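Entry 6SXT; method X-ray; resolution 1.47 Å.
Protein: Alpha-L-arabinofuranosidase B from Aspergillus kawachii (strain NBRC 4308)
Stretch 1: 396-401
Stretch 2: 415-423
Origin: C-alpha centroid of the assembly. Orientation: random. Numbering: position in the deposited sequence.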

# COMPACT_ATOMS: atom_id res chain seq x y z
N SER A 396 -11.41 24.50 -5.64
CA SER A 396 -9.99 24.16 -5.88
C SER A 396 -9.37 23.71 -4.55
O SER A 396 -9.70 24.27 -3.52
CB SER A 396 -9.22 25.23 -6.53
OG SER A 396 -9.70 25.37 -7.87
N TYR A 397 -8.53 22.67 -4.64
CA TYR A 397 -7.92 22.03 -3.46
C TYR A 397 -6.43 21.87 -3.69
O TYR A 397 -5.95 21.72 -4.77
CB TYR A 397 -8.54 20.64 -3.24
CG TYR A 397 -10.01 20.64 -2.99
CD1 TYR A 397 -10.89 20.71 -4.06
CD2 TYR A 397 -10.53 20.57 -1.71
CE1 TYR A 397 -12.25 20.71 -3.85
CE2 TYR A 397 -11.90 20.55 -1.49
CZ TYR A 397 -12.75 20.61 -2.57
OH TYR A 397 -14.09 20.59 -2.34
N ILE A 398 -5.70 21.81 -2.58
CA ILE A 398 -4.27 21.44 -2.57
C ILE A 398 -4.18 19.97 -2.99
O ILE A 398 -4.85 19.12 -2.39
CB ILE A 398 -3.62 21.67 -1.20
CG1 ILE A 398 -3.79 23.14 -0.76
CG2 ILE A 398 -2.17 21.25 -1.30
CD1 ILE A 398 -3.09 23.50 0.53
N ARG A 399 -3.40 19.71 -4.04
CA ARG A 399 -3.18 18.33 -4.55
C ARG A 399 -1.71 18.21 -4.88
O ARG A 399 -1.04 19.19 -5.27
CB ARG A 399 -4.11 18.03 -5.73
CG ARG A 399 -3.84 18.88 -6.98
CD ARG A 399 -2.77 18.35 -7.90
NE ARG A 399 -3.13 17.10 -8.52
CZ ARG A 399 -3.99 16.94 -9.51
NH1 ARG A 399 -4.50 18.00 -10.14
NH2 ARG A 399 -4.38 15.74 -9.89
N HIS A 400 -1.18 17.01 -4.77
CA HIS A 400 0.18 16.78 -5.27
C HIS A 400 0.14 16.33 -6.73
O HIS A 400 -0.80 15.62 -7.17
CB HIS A 400 0.97 15.84 -4.33
CG HIS A 400 0.45 14.44 -4.22
ND1 HIS A 400 0.76 13.49 -5.17
CD2 HIS A 400 -0.23 13.85 -3.23
CE1 HIS A 400 0.23 12.33 -4.76
NE2 HIS A 400 -0.43 12.55 -3.59
N TYR A 401 1.19 16.70 -7.45
CA TYR A 401 1.37 16.40 -8.88
C TYR A 401 2.85 16.50 -9.17
O TYR A 401 3.49 17.54 -8.94
CB TYR A 401 0.59 17.43 -9.73
CG TYR A 401 0.56 17.04 -11.17
CD1 TYR A 401 1.58 17.37 -12.03
CD2 TYR A 401 -0.50 16.28 -11.64
CE1 TYR A 401 1.54 16.96 -13.35
CE2 TYR A 401 -0.55 15.88 -12.96
CZ TYR A 401 0.47 16.23 -13.81
OH TYR A 401 0.43 15.81 -15.10
N GLN A 415 -8.42 9.88 -9.27
CA GLN A 415 -7.03 10.32 -9.19
C GLN A 415 -6.90 11.68 -8.46
O GLN A 415 -6.06 11.84 -7.56
CB GLN A 415 -6.39 10.41 -10.56
CG GLN A 415 -4.89 10.50 -10.49
CD GLN A 415 -4.30 9.31 -9.74
OE1 GLN A 415 -4.47 8.16 -10.13
NE2 GLN A 415 -3.64 9.57 -8.62
N PHE A 416 -7.69 12.68 -8.83
CA PHE A 416 -7.66 13.97 -8.13
C PHE A 416 -7.96 13.77 -6.64
O PHE A 416 -7.25 14.30 -5.79
CB PHE A 416 -8.70 14.93 -8.73
CG PHE A 416 -8.61 16.29 -8.11
CD1 PHE A 416 -9.18 16.56 -6.89
CD2 PHE A 416 -7.83 17.25 -8.74
CE1 PHE A 416 -9.02 17.82 -6.32
CE2 PHE A 416 -7.65 18.49 -8.15
CZ PHE A 416 -8.26 18.75 -6.96
N HIS A 417 -9.01 13.04 -6.33
CA HIS A 417 -9.43 12.79 -4.93
C HIS A 417 -8.24 12.26 -4.14
O HIS A 417 -7.97 12.75 -3.02
CB HIS A 417 -10.60 11.82 -4.84
CG HIS A 417 -11.89 12.35 -5.40
ND1 HIS A 417 -12.97 11.51 -5.58
CD2 HIS A 417 -12.26 13.58 -5.82
CE1 HIS A 417 -14.00 12.22 -6.05
NE2 HIS A 417 -13.61 13.47 -6.22
N GLU A 418 -7.58 11.26 -4.71
CA GLU A 418 -6.44 10.61 -4.00
C GLU A 418 -5.28 11.59 -3.83
O GLU A 418 -4.67 11.63 -2.73
CB GLU A 418 -5.98 9.36 -4.76
CG GLU A 418 -7.04 8.26 -4.74
CD GLU A 418 -6.64 6.89 -5.26
OE1 GLU A 418 -5.69 6.78 -6.01
OE2 GLU A 418 -7.39 5.95 -4.95
N ASP A 419 -5.00 12.40 -4.87
CA ASP A 419 -3.87 13.35 -4.88
C ASP A 419 -4.17 14.53 -3.93
O ASP A 419 -3.25 15.28 -3.61
CB ASP A 419 -3.71 13.96 -6.29
CG ASP A 419 -3.23 13.06 -7.42
OD1 ASP A 419 -2.76 11.90 -7.13
OD2 ASP A 419 -3.25 13.56 -8.63
N ALA A 420 -5.42 14.69 -3.51
CA ALA A 420 -5.87 15.86 -2.71
C ALA A 420 -6.26 15.47 -1.28
O ALA A 420 -6.87 16.26 -0.57
CB ALA A 420 -7.03 16.55 -3.41
N THR A 421 -5.95 14.24 -0.84
CA THR A 421 -6.34 13.79 0.51
C THR A 421 -5.11 13.68 1.39
O THR A 421 -4.12 13.06 0.98
CB THR A 421 -7.10 12.47 0.42
OG1 THR A 421 -8.27 12.65 -0.38
CG2 THR A 421 -7.55 11.97 1.76
N PHE A 422 -5.19 14.27 2.56
CA PHE A 422 -4.05 14.33 3.51
C PHE A 422 -4.56 13.97 4.88
O PHE A 422 -5.66 14.37 5.32
CB PHE A 422 -3.40 15.71 3.47
CG PHE A 422 -2.82 16.02 2.12
CD1 PHE A 422 -1.54 15.66 1.74
CD2 PHE A 422 -3.62 16.64 1.17
CE1 PHE A 422 -1.05 15.90 0.47
CE2 PHE A 422 -3.13 16.91 -0.09
CZ PHE A 422 -1.87 16.51 -0.47
N CYS A 423 -3.72 13.23 5.61
CA CYS A 423 -4.06 12.68 6.91
C CYS A 423 -3.26 13.41 7.97
O CYS A 423 -2.03 13.37 7.94
CB CYS A 423 -3.75 11.20 6.96
SG CYS A 423 -4.66 10.26 5.68
O HOH W 1 -6.33 18.92 -0.27
O HOH W 2 -2.59 12.28 -1.18

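The helix whose last residues are 415-419 crosses the strand 396-401 nearly at right angles (98° between their N-to-C directions), with the axes approaching to 7.5 Å. The two segments bury 468 Å² in total, and R399 and D419 are the residues most covered on their respective sides.

Q415 makes no direct contact with the strand, yet it helps to hold a residue that does: its NE2 donates to D419 OD1 at 2.9 Å (N-H...acceptor angle 153°), while its backbone O accepts from D419 N at 2.9 Å, one turn of helix later.

F416 adopts chi1 = -175° (t), and although its CA-to-CB bond points sideways, the ring end comes nearer the strand. F416 CE1 lies 4.1 Å from Y397 CD1, an apolar contact. F416 CD2 lies 3.7 Å from R399 NH1, over one face of the guanidinium, while D419 OD2 lies at its edge, near its plane.

D419 OD2 sits at that edge 2.8 Å from R399 NH2, and the N-H...acceptor angle of 175° makes this salt bridge an almost linear hydrogen bond. R399 reaches it with chi1 to chi3 all p, a folded conformation in which NE also donates to H400 O at 3.1 Å (141°). The backbone of D419 is equally engaged: its O accepts from H400 N at 2.9 Å (159°) and lies 3.2 Å from R399 CA in a CA-H...O contact. D419 CA is 4.1 Å from the H400 ring centroid and 24° off the ring normal, which identifies a CH-pi contact over the face.

At A420, the first residue to leave helical phi/psi, the two stretches come close: its CA is 4.1 Å from that of R399. A CA-H...O contact runs from A420 CA to I398 O at 3.4 Å. The methyl CB packs 4.0 Å from R399 CB and 4.4 Å from Y397 CB. Water 1 extends the link, donating to I398 O at 2.6 Å and to A420 O at 2.7 Å.

T421 points its CA-to-CB bond away from the strand, but its O accepts from water 2 at 2.8 Å; that water also donates to E418 O at 2.7 Å and is hydrogen-bonded to H400 NE2 at 3.2 Å. F422 turns back toward the strand. Its CE2 lies 3.6 Å from I398 O, which sits at the ring edge, and its CZ lies 4.2 Å from H400 CD2, near the imidazole plane.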